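Xylulokinase (Brucella ovis, PDB 5VM1) probably catalyses the ATP-dependent phosphorylation of D-xylulose to D-xylulose 5-phosphate, as expected of an FGGY-family carbohydrate kinase. Local coordinates at residues Gln277-Pro280 with Glu281-Val284; Asp384-Leu387 with Ala388-Ala392; Thr409-Leu412 with Lys413-Thr417; Asp474-Tyr477 with Gln478-His481. All coordinates share one frame; numbering follows the deposited sequence.

Along the chain the four contacts follow one another in series, each a local one within a continuous run of residues. Contact 1 is a turn in the loop between strands 267-273 and 285-288; contacts 2, 3 and 4 are turns of helices 367-390, 409-419 and 470-488. Contact 2 links two of the others: its centre is about 9 Å from that of contact 1 and about 16 Å from that of contact 4, and it touches both. Contact 3, centred about 19 Å from contact 2 and about 16 Å from contact 4, touches neither directly. Together they sample the half of the kinase built round the seven-stranded mixed sheet, away from the predicted catalytic and substrate-binding residues.

Contact 1 of 4, residues Gln277-Pro280 with Glu281-Val284; sequences QPKP and ESAV
The carbonyl of Lys279 is the main acceptor where the chain turns back from Gln277-Pro280 into Glu281-Val284. Ser282 N donates to Lys279 O at 3.2 Å, with an N-H...O angle of 140°, and Val284 N adds a weak bond to the same Lys279 O at 3.4 Å. One residue further on, Ala283 N donates to Pro280 O at 3.0 Å, from well above the carbonyl plane rather than along a lone pair. The bonds from Val284 N and Ala283 N are the 6→1 and 5→2 pair of a Schellman motif, here closing a single 3-10 turn; Ala283, with a left-handed backbone (phi 57°), holds the position at which that motif reverses the chain. The turn lies between strands 267-273 and 285-288. A water spans its two limbs, accepting from Lys279 N at 2.6 Å and donating to Val284 O at 3.0 Å, which satisfies both of those backbone atoms. The Lys279 side chain starts with CG opposite the backbone N (chi1 -157°) and crosses that of Glu281 at about a right angle. The charged ends form a long salt bridge, 4.0 Å from Lys279 NZ to Glu281 OE1, and Lys279 NZ also makes a weak bond to Ser391 O. Nearer the backbone on the same side chain, Lys279 CG packs against Ser282 OG at 3.4 Å. Farther out, Ala283 O accepts from Thr347 OG1, Gln277 O from Gln297 NE2, and Gln277 NE2 donates to Ala392 O.

Contact 2 of 4, residues Asp384-Leu387 with Ala388-Ala392; sequences DNLL and ALQSA
Leu386, Leu387 and Ala388 carry this contact, each meeting residues one turn along helix 367-390. Leu386 works through both its backbone and its side chain. Its carbonyl accepts from Gln390 N, the N to Leu386 O distance being 3.0 Å with an N-H...O angle of 159°, and the CG of Gln390 passes 3.3 Å from that same Leu386 O. The isobutyl group of Leu386 points its first bond away, yet with CG opposite the backbone N (chi1 177°) its CD2 branch swings back to Gln390, 3.7 Å from Gln390 CD. Gln390 is exposed; it is also poorly ordered, which leaves the exact fit doubtful. Leu387 contributes chiefly by its carbonyl: Ser391 N reaches Leu387 O at 3.0 Å, while the leucine side chain leaves the helix surface to lie on Tyr477 of helix 470-488. Ala388 is buried. Its CB rests 3.4 Å from Asn385 O on one turn and meets the Val284 side chain on the neighbouring loop. Ala388 N donates to Asp384 O at 3.2 Å. The Ala388 carbonyl is engaged from the side chain of Ser391, whose OG donates to Ala388 O at 2.7 Å. Leu389 N to Asn385 O, 3.0 Å, completes the main-chain pattern, and the Leu389 side chain turns to Leu269 and Ala271. Regular i to i+4 bonding of this kind, with Asn385 and Leu389 facing strands 267-273 and 295-301, is that of a sheet-packing alpha-helix near its C-terminal end, here in the actin-like FGGY C-terminal domain.

Contact 3 of 4, residues Thr409-Leu412 with Lys413-Thr417; sequences TYWL and KAIAT
Lys413 N, Ala414 N, Ile415 N and Ala416 N donate in turn to the carbonyls of Thr409, Tyr410, Trp411 and Leu412, each to the residue four places earlier, at N to O distances between 2.9 and 3.1 Å, the bonding of a regular alpha-helix. Of the side-chain pairs, Trp411 and Ile415 form the closer of the two apolar ones: their side chains cross at a slant, and Ile415 CD1 comes 3.9 Å from Trp411 CD1. Ile415 sets its CG1 branch opposite the carbonyl carbon (chi1 -60°), which carries CD1 back along the helix toward the indole. Ala414 CB stands more loosely by Tyr410 CD1, at 4.5 Å. On the partly exposed side, Thr409 and Lys413 run alongside each other, with Lys413 CE 3.7 Å from Thr409 CG2; their polar ends both turn to Glu328, Thr409 OG1 to its OE1 and Lys413 NZ to its backbone O. The carbonyl of Lys413 is gripped twice, by Thr417 N and Thr417 OG1, each 3.0 Å from Lys413 O and reaching it from opposite faces of its plane. Tyr410 OH bonds to Lys331 N. The helix forms the crossover of a beta-alpha-beta unit between strands 399-402 and 423-426: Leu412, Ile415 and Ala416 lie on the second strand, Tyr410 and Trp411 on helix 367-390, and Ala414 and Thr417 on helix 470-488.

Contact 4 of 4, residues Asp474-Tyr477 with Gln478-His481; sequences DEAY and QRYH
Tyr477 and His481 form the tight part of this turn of the alpha-helix 470-488, which packs against helix 367-390. Their side chains lie side by side: with Tyr477 CG opposite its backbone N (chi1 168°), the ring slants forward toward the next turn and receives His481 CB over one face, 4.0 Å from Tyr477 CZ. The two rings are nearly parallel, at 15°, but their centroids are 5.6 Å apart, so they overlap little. The backbone joins the same two residues, His481 N donating to Tyr477 O at 2.9 Å. Tyr477 is further fixed from outside, its OH bonded to Asp384 OD1 and its ring in a cation-pi contact with Arg383. By contrast, the side bearing the exposed Glu475 is looser. Glu475 OE1 approaches the edge of the Arg479 guanidinium, near its plane, at 3.6 Å from NH1; the carboxylate is turned 68° from that plane, so the salt bridge is not a flat, two-pronged one. Ala476 backs the guanidinium, its CB 3.6 Å from Arg479 NH2. On the tight side, Tyr477 OH sits 3.5 Å above the His481 ring plane, displaced toward the rim nearest CD2 and CG.

Contact 1 of 4, residues Gln277-Pro280 with Glu281-Val284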
loop_
_atom_site.group_PDB
_atom_site.type_symbol
_atom_site.label_atom_id
_atom_site.label_comp_id
_atom_site.label_asym_id
_atom_site.label_seq_id
_atom_site.Cartn_x
_atom_site.Cartn_y
_atom_site.Cartn_z
ATOM N N GLN A 277 -4.920 -15.387 6.586
ATOM C CA GLN A 277 -6.342 -15.255 6.894
ATOM C C GLN A 277 -7.077 -14.640 5.705
ATOM O O GLN A 277 -7.537 -13.495 5.758
ATOM C CB GLN A 277 -6.511 -14.412 8.157
ATOM C CG GLN A 277 -5.641 -14.885 9.283
ATOM C CD GLN A 277 -5.773 -14.041 10.516
ATOM O OE1 GLN A 277 -4.853 -13.968 11.334
ATOM N NE2 GLN A 277 -6.919 -13.399 10.668
ATOM N N PRO A 278 -7.253 -15.399 4.632
ATOM C CA PRO A 278 -7.895 -14.837 3.448
ATOM C C PRO A 278 -9.399 -14.690 3.610
ATOM O O PRO A 278 -10.063 -15.435 4.334
ATOM C CB PRO A 278 -7.570 -15.865 2.362
ATOM C CG PRO A 278 -7.512 -17.158 3.110
ATOM C CD PRO A 278 -6.866 -16.808 4.430
ATOM N N LYS A 279 -9.936 -13.746 2.873
ATOM C CA LYS A 279 -11.372 -13.581 2.800
ATOM C C LYS A 279 -11.694 -12.878 1.490
ATOM O O LYS A 279 -12.263 -11.783 1.498
ATOM C CB LYS A 279 -11.893 -12.772 3.992
ATOM C CG LYS A 279 -13.372 -12.999 4.331
ATOM C CD LYS A 279 -13.586 -14.424 4.698
ATOM C CE LYS A 279 -14.759 -14.632 5.621
ATOM N NZ LYS A 279 -14.605 -15.986 6.246
ATOM N N PRO A 280 -11.360 -13.465 0.341
ATOM C CA PRO A 280 -11.658 -12.778 -0.930
ATOM C C PRO A 280 -13.143 -12.646 -1.192
ATOM O O PRO A 280 -13.532 -11.843 -2.041
ATOM C CB PRO A 280 -10.975 -13.660 -1.989
ATOM C CG PRO A 280 -10.899 -15.009 -1.354
ATOM C CD PRO A 280 -10.722 -14.772 0.131
ATOM N N GLU A 281 -13.977 -13.441 -0.516
ATOM C CA GLU A 281 -15.420 -13.350 -0.689
ATOM C C GLU A 281 -15.946 -11.995 -0.242
ATOM O O GLU A 281 -16.960 -11.525 -0.759
ATOM C CB GLU A 281 -16.111 -14.476 0.082
ATOM C CG GLU A 281 -15.363 -15.783 -0.012
ATOM C CD GLU A 281 -14.428 -15.991 1.165
ATOM O OE1 GLU A 281 -14.882 -15.769 2.306
ATOM O OE2 GLU A 281 -13.243 -16.340 0.953
ATOM N N SER A 282 -15.301 -11.377 0.749
ATOM C CA SER A 282 -15.608 -10.021 1.182
ATOM C C SER A 282 -14.628 -8.995 0.615
ATOM O O SER A 282 -14.546 -7.875 1.135
ATOM C CB SER A 282 -15.602 -9.941 2.702
ATOM O OG SER A 282 -15.997 -11.163 3.276
ATOM N N ALA A 283 -13.853 -9.375 -0.405
ATOM C CA ALA A 283 -12.963 -8.474 -1.124
ATOM C C ALA A 283 -11.950 -7.799 -0.196
ATOM O O ALA A 283 -11.615 -6.629 -0.374
ATOM C CB ALA A 283 -13.742 -7.434 -1.924
ATOM N N VAL A 284 -11.451 -8.528 0.811
ATOM C CA VAL A 284 -10.289 -8.048 1.555
ATOM C C VAL A 284 -9.049 -8.692 0.942
ATOM O O VAL A 284 -9.110 -9.784 0.368
ATOM C CB VAL A 284 -10.346 -8.324 3.080
ATOM C CG1 VAL A 284 -11.772 -8.387 3.607
ATOM C CG2 VAL A 284 -9.558 -9.554 3.433
HETATM O O HOH W 1 -8.169 -12.383 1.519
#

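Contact 2 of 4, residues Asp384-Leu387 with Ala388-Ala392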
loop_
_atom_site.group_PDB
_atom_site.type_symbol
_atom_site.label_atom_id
_atom_site.label_comp_id
_atom_site.label_asym_id
_atom_site.label_seq_id
_atom_site.Cartn_x
_atom_site.Cartn_y
_atom_site.Cartn_z
ATOM N N ASP A 384 -17.376 -0.501 7.539
ATOM C CA ASP A 384 -17.624 -1.666 6.699
ATOM C C ASP A 384 -16.350 -2.488 6.501
ATOM O O ASP A 384 -16.390 -3.728 6.480
ATOM C CB ASP A 384 -18.232 -1.255 5.353
ATOM C CG ASP A 384 -19.741 -1.218 5.389
ATOM O OD1 ASP A 384 -20.323 -1.816 6.333
ATOM O OD2 ASP A 384 -20.358 -0.662 4.447
ATOM N N ASN A 385 -15.209 -1.820 6.356
ATOM C CA ASN A 385 -13.961 -2.552 6.194
ATOM C C ASN A 385 -13.585 -3.312 7.465
ATOM O O ASN A 385 -13.189 -4.483 7.400
ATOM C CB ASN A 385 -12.857 -1.599 5.756
ATOM C CG ASN A 385 -12.844 -1.423 4.264
ATOM O OD1 ASN A 385 -11.903 -1.821 3.563
ATOM N ND2 ASN A 385 -13.945 -0.884 3.752
ATOM N N LEU A 386 -13.711 -2.664 8.631
ATOM C CA LEU A 386 -13.392 -3.327 9.892
ATOM C C LEU A 386 -14.263 -4.559 10.097
ATOM O O LEU A 386 -13.792 -5.585 10.607
ATOM C CB LEU A 386 -13.523 -2.345 11.059
ATOM C CG LEU A 386 -13.297 -2.863 12.491
ATOM C CD1 LEU A 386 -12.673 -1.792 13.378
ATOM C CD2 LEU A 386 -14.563 -3.357 13.136
ATOM N N LEU A 387 -15.538 -4.475 9.709
ATOM C CA LEU A 387 -16.431 -5.628 9.825
ATOM C C LEU A 387 -15.965 -6.785 8.937
ATOM O O LEU A 387 -16.072 -7.957 9.330
ATOM C CB LEU A 387 -17.875 -5.222 9.506
ATOM C CG LEU A 387 -18.700 -4.379 10.507
ATOM C CD1 LEU A 387 -20.151 -4.225 10.064
ATOM C CD2 LEU A 387 -18.645 -4.861 11.944
ATOM N N ALA A 388 -15.467 -6.479 7.730
ATOM C CA ALA A 388 -14.946 -7.517 6.836
ATOM C C ALA A 388 -13.720 -8.205 7.429
ATOM O O ALA A 388 -13.599 -9.436 7.370
ATOM C CB ALA A 388 -14.601 -6.927 5.477
ATOM N N LEU A 389 -12.773 -7.415 7.957
ATOM C CA LEU A 389 -11.599 -7.976 8.623
ATOM C C LEU A 389 -11.986 -8.856 9.801
ATOM O O LEU A 389 -11.377 -9.911 10.031
ATOM C CB LEU A 389 -10.663 -6.859 9.078
ATOM C CG LEU A 389 -10.003 -6.054 7.968
ATOM C CD1 LEU A 389 -8.782 -5.358 8.543
ATOM C CD2 LEU A 389 -9.598 -6.994 6.881
ATOM N N GLN A 390 -12.968 -8.423 10.589
ATOM C CA GLN A 390 -13.417 -9.254 11.691
ATOM C C GLN A 390 -14.018 -10.564 11.203
ATOM O O GLN A 390 -13.821 -11.602 11.837
ATOM C CB GLN A 390 -14.388 -8.459 12.549
ATOM C CG GLN A 390 -13.657 -7.426 13.384
ATOM C CD GLN A 390 -14.516 -6.846 14.486
ATOM O OE1 GLN A 390 -15.510 -7.454 14.893
ATOM N NE2 GLN A 390 -14.050 -5.744 15.079
ATOM N N SER A 391 -14.682 -10.566 10.047
ATOM C CA SER A 391 -15.177 -11.845 9.563
ATOM C C SER A 391 -14.049 -12.734 9.067
ATOM O O SER A 391 -14.293 -13.888 8.716
ATOM C CB SER A 391 -16.194 -11.647 8.439
ATOM O OG SER A 391 -15.529 -11.258 7.248
ATOM N N ALA A 392 -12.829 -12.216 8.991
ATOM C CA ALA A 392 -11.697 -13.002 8.539
ATOM C C ALA A 392 -10.711 -13.275 9.673
ATOM O O ALA A 392 -9.522 -13.492 9.415
ATOM C CB ALA A 392 -11.026 -12.327 7.341
#

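Contact 3 of 4, residues Thr409-Leu412 with Lys413-Thr417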
loop_
_atom_site.group_PDB
_atom_site.type_symbol
_atom_site.label_atom_id
_atom_site.label_comp_id
_atom_site.label_asym_id
_atom_site.label_seq_id
_atom_site.Cartn_x
_atom_site.Cartn_y
_atom_site.Cartn_z
ATOM N N THR A 409 -9.086 16.903 12.315
ATOM C CA THR A 409 -9.556 16.491 13.632
ATOM C C THR A 409 -10.990 15.972 13.560
ATOM O O THR A 409 -11.352 15.010 14.249
ATOM C CB THR A 409 -9.456 17.663 14.614
ATOM O OG1 THR A 409 -8.119 18.169 14.625
ATOM C CG2 THR A 409 -9.823 17.220 16.001
ATOM N N TYR A 410 -11.830 16.600 12.739
ATOM C CA TYR A 410 -13.200 16.115 12.615
ATOM C C TYR A 410 -13.210 14.689 12.097
ATOM O O TYR A 410 -13.914 13.831 12.638
ATOM C CB TYR A 410 -14.027 17.021 11.697
ATOM C CG TYR A 410 -15.514 16.847 11.900
ATOM C CD1 TYR A 410 -16.179 15.739 11.394
ATOM C CD2 TYR A 410 -16.247 17.786 12.636
ATOM C CE1 TYR A 410 -17.529 15.569 11.598
ATOM C CE2 TYR A 410 -17.604 17.627 12.844
ATOM C CZ TYR A 410 -18.242 16.510 12.325
ATOM O OH TYR A 410 -19.592 16.328 12.535
ATOM N N TRP A 411 -12.420 14.418 11.051
ATOM C CA TRP A 411 -12.435 13.091 10.436
ATOM C C TRP A 411 -12.013 12.023 11.420
ATOM O O TRP A 411 -12.560 10.916 11.404
ATOM C CB TRP A 411 -11.526 13.032 9.210
ATOM C CG TRP A 411 -12.124 12.242 8.091
ATOM C CD1 TRP A 411 -13.185 11.377 8.163
ATOM C CD2 TRP A 411 -11.759 12.315 6.708
ATOM N NE1 TRP A 411 -13.481 10.886 6.907
ATOM C CE2 TRP A 411 -12.621 11.451 5.999
ATOM C CE3 TRP A 411 -10.775 13.018 6.000
ATOM C CZ2 TRP A 411 -12.528 11.278 4.622
ATOM C CZ3 TRP A 411 -10.684 12.834 4.637
ATOM C CH2 TRP A 411 -11.550 11.976 3.963
ATOM N N LEU A 412 -11.019 12.327 12.265
ATOM C CA LEU A 412 -10.525 11.348 13.233
ATOM C C LEU A 412 -11.555 11.063 14.311
ATOM O O LEU A 412 -11.737 9.902 14.704
ATOM C CB LEU A 412 -9.219 11.831 13.863
ATOM C CG LEU A 412 -8.065 11.988 12.887
ATOM C CD1 LEU A 412 -6.850 12.477 13.630
ATOM C CD2 LEU A 412 -7.791 10.657 12.205
ATOM N N LYS A 413 -12.226 12.107 14.812
ATOM C CA LYS A 413 -13.280 11.897 15.801
ATOM C C LYS A 413 -14.447 11.132 15.189
ATOM O O LYS A 413 -15.050 10.277 15.842
ATOM C CB LYS A 413 -13.759 13.239 16.353
ATOM C CG LYS A 413 -12.700 14.004 17.106
ATOM C CD LYS A 413 -13.302 15.035 18.024
ATOM C CE LYS A 413 -12.251 15.984 18.539
ATOM N NZ LYS A 413 -12.860 17.123 19.244
ATOM N N ALA A 414 -14.750 11.399 13.921
ATOM C CA ALA A 414 -15.808 10.657 13.249
ATOM C C ALA A 414 -15.449 9.180 13.102
ATOM O O ALA A 414 -16.289 8.311 13.359
ATOM C CB ALA A 414 -16.101 11.279 11.887
ATOM N N ILE A 415 -14.211 8.873 12.700
ATOM C CA ILE A 415 -13.815 7.473 12.510
ATOM C C ILE A 415 -13.772 6.727 13.849
ATOM O O ILE A 415 -14.218 5.577 13.948
ATOM C CB ILE A 415 -12.468 7.405 11.762
ATOM C CG1 ILE A 415 -12.611 8.072 10.389
ATOM C CG2 ILE A 415 -12.017 5.976 11.593
ATOM C CD1 ILE A 415 -11.297 8.361 9.667
ATOM N N ALA A 416 -13.265 7.375 14.903
ATOM C CA ALA A 416 -13.241 6.743 16.221
ATOM C C ALA A 416 -14.650 6.482 16.733
ATOM O O ALA A 416 -14.929 5.425 17.314
ATOM C CB ALA A 416 -12.469 7.608 17.222
ATOM N N THR A 417 -15.549 7.442 16.565
ATOM C CA THR A 417 -16.887 7.205 17.066
ATOM C C THR A 417 -17.638 6.181 16.216
ATOM O O THR A 417 -18.458 5.412 16.744
ATOM C CB THR A 417 -17.617 8.540 17.180
ATOM O OG1 THR A 417 -16.870 9.378 18.081
ATOM C CG2 THR A 417 -19.074 8.358 17.670
#

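Contact 4 of 4, residues Asp474-Tyr477 with Gln478-His481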
loop_
_atom_site.group_PDB
_atom_site.type_symbol
_atom_site.label_atom_id
_atom_site.label_comp_id
_atom_site.label_asym_id
_atom_site.label_seq_id
_atom_site.Cartn_x
_atom_site.Cartn_y
_atom_site.Cartn_z
ATOM N N ASP A 474 -24.316 4.837 15.258
ATOM C CA ASP A 474 -24.879 3.533 14.879
ATOM C C ASP A 474 -26.119 3.703 14.021
ATOM O O ASP A 474 -26.291 3.038 12.985
ATOM C CB ASP A 474 -25.271 2.715 16.114
ATOM C CG ASP A 474 -24.103 2.006 16.774
ATOM O OD1 ASP A 474 -22.997 1.908 16.180
ATOM O OD2 ASP A 474 -24.321 1.537 17.922
ATOM N N GLU A 475 -26.998 4.601 14.445
ATOM C CA GLU A 475 -28.227 4.838 13.713
ATOM C C GLU A 475 -27.899 5.323 12.307
ATOM O O GLU A 475 -28.451 4.817 11.323
ATOM C CB GLU A 475 -29.061 5.832 14.520
ATOM C CG GLU A 475 -30.394 6.260 13.995
ATOM C CD GLU A 475 -30.919 7.416 14.819
ATOM O OE1 GLU A 475 -31.384 8.418 14.227
ATOM O OE2 GLU A 475 -30.826 7.329 16.066
ATOM N N ALA A 476 -26.952 6.261 12.195
ATOM C CA ALA A 476 -26.540 6.748 10.885
ATOM C C ALA A 476 -25.771 5.679 10.108
ATOM O O ALA A 476 -25.901 5.582 8.878
ATOM C CB ALA A 476 -25.707 8.020 11.034
ATOM N N TYR A 477 -24.957 4.873 10.798
ATOM C CA TYR A 477 -24.281 3.784 10.106
ATOM C C TYR A 477 -25.292 2.836 9.469
ATOM O O TYR A 477 -25.111 2.403 8.323
ATOM C CB TYR A 477 -23.338 2.992 11.033
ATOM C CG TYR A 477 -22.916 1.726 10.317
ATOM C CD1 TYR A 477 -22.041 1.790 9.221
ATOM C CD2 TYR A 477 -23.452 0.479 10.668
ATOM C CE1 TYR A 477 -21.702 0.654 8.506
ATOM C CE2 TYR A 477 -23.115 -0.663 9.971
ATOM C CZ TYR A 477 -22.241 -0.575 8.899
ATOM O OH TYR A 477 -21.919 -1.715 8.218
ATOM N N GLN A 478 -26.367 2.502 10.195
ATOM C CA GLN A 478 -27.345 1.566 9.644
ATOM C C GLN A 478 -28.040 2.146 8.410
ATOM O O GLN A 478 -28.286 1.421 7.436
ATOM C CB GLN A 478 -28.351 1.159 10.722
ATOM C CG GLN A 478 -27.719 0.317 11.846
ATOM C CD GLN A 478 -27.224 -1.049 11.370
ATOM O OE1 GLN A 478 -27.597 -1.522 10.290
ATOM N NE2 GLN A 478 -26.323 -1.654 12.145
ATOM N N ARG A 479 -28.324 3.455 8.417
ATOM C CA ARG A 479 -28.842 4.124 7.225
ATOM C C ARG A 479 -27.885 3.956 6.049
ATOM O O ARG A 479 -28.280 3.512 4.966
ATOM C CB ARG A 479 -29.044 5.611 7.528
ATOM C CG ARG A 479 -30.460 6.172 7.366
ATOM C CD ARG A 479 -30.787 7.111 8.537
ATOM N NE ARG A 479 -29.804 8.192 8.641
ATOM C CZ ARG A 479 -29.488 8.822 9.773
ATOM N NH1 ARG A 479 -30.077 8.471 10.924
ATOM N NH2 ARG A 479 -28.567 9.800 9.754
ATOM N N TYR A 480 -26.600 4.221 6.277
ATOM C CA TYR A 480 -25.597 4.078 5.229
ATOM C C TYR A 480 -25.551 2.646 4.710
ATOM O O TYR A 480 -25.412 2.410 3.503
ATOM C CB TYR A 480 -24.242 4.515 5.797
ATOM C CG TYR A 480 -23.008 4.218 4.972
ATOM C CD1 TYR A 480 -22.420 2.948 4.981
ATOM C CD2 TYR A 480 -22.394 5.220 4.239
ATOM C CE1 TYR A 480 -21.287 2.679 4.250
ATOM C CE2 TYR A 480 -21.261 4.961 3.497
ATOM C CZ TYR A 480 -20.703 3.688 3.511
ATOM O OH TYR A 480 -19.556 3.437 2.789
ATOM N N HIS A 481 -25.654 1.679 5.617
ATOM C CA HIS A 481 -25.565 0.275 5.242
ATOM C C HIS A 481 -26.783 -0.176 4.432
ATOM O O HIS A 481 -26.646 -0.976 3.499
ATOM C CB HIS A 481 -25.388 -0.568 6.499
ATOM C CG HIS A 481 -25.046 -1.996 6.221
ATOM N ND1 HIS A 481 -25.722 -3.051 6.793
ATOM C CD2 HIS A 481 -24.081 -2.541 5.443
ATOM C CE1 HIS A 481 -25.196 -4.185 6.370
ATOM N NE2 HIS A 481 -24.202 -3.903 5.546
#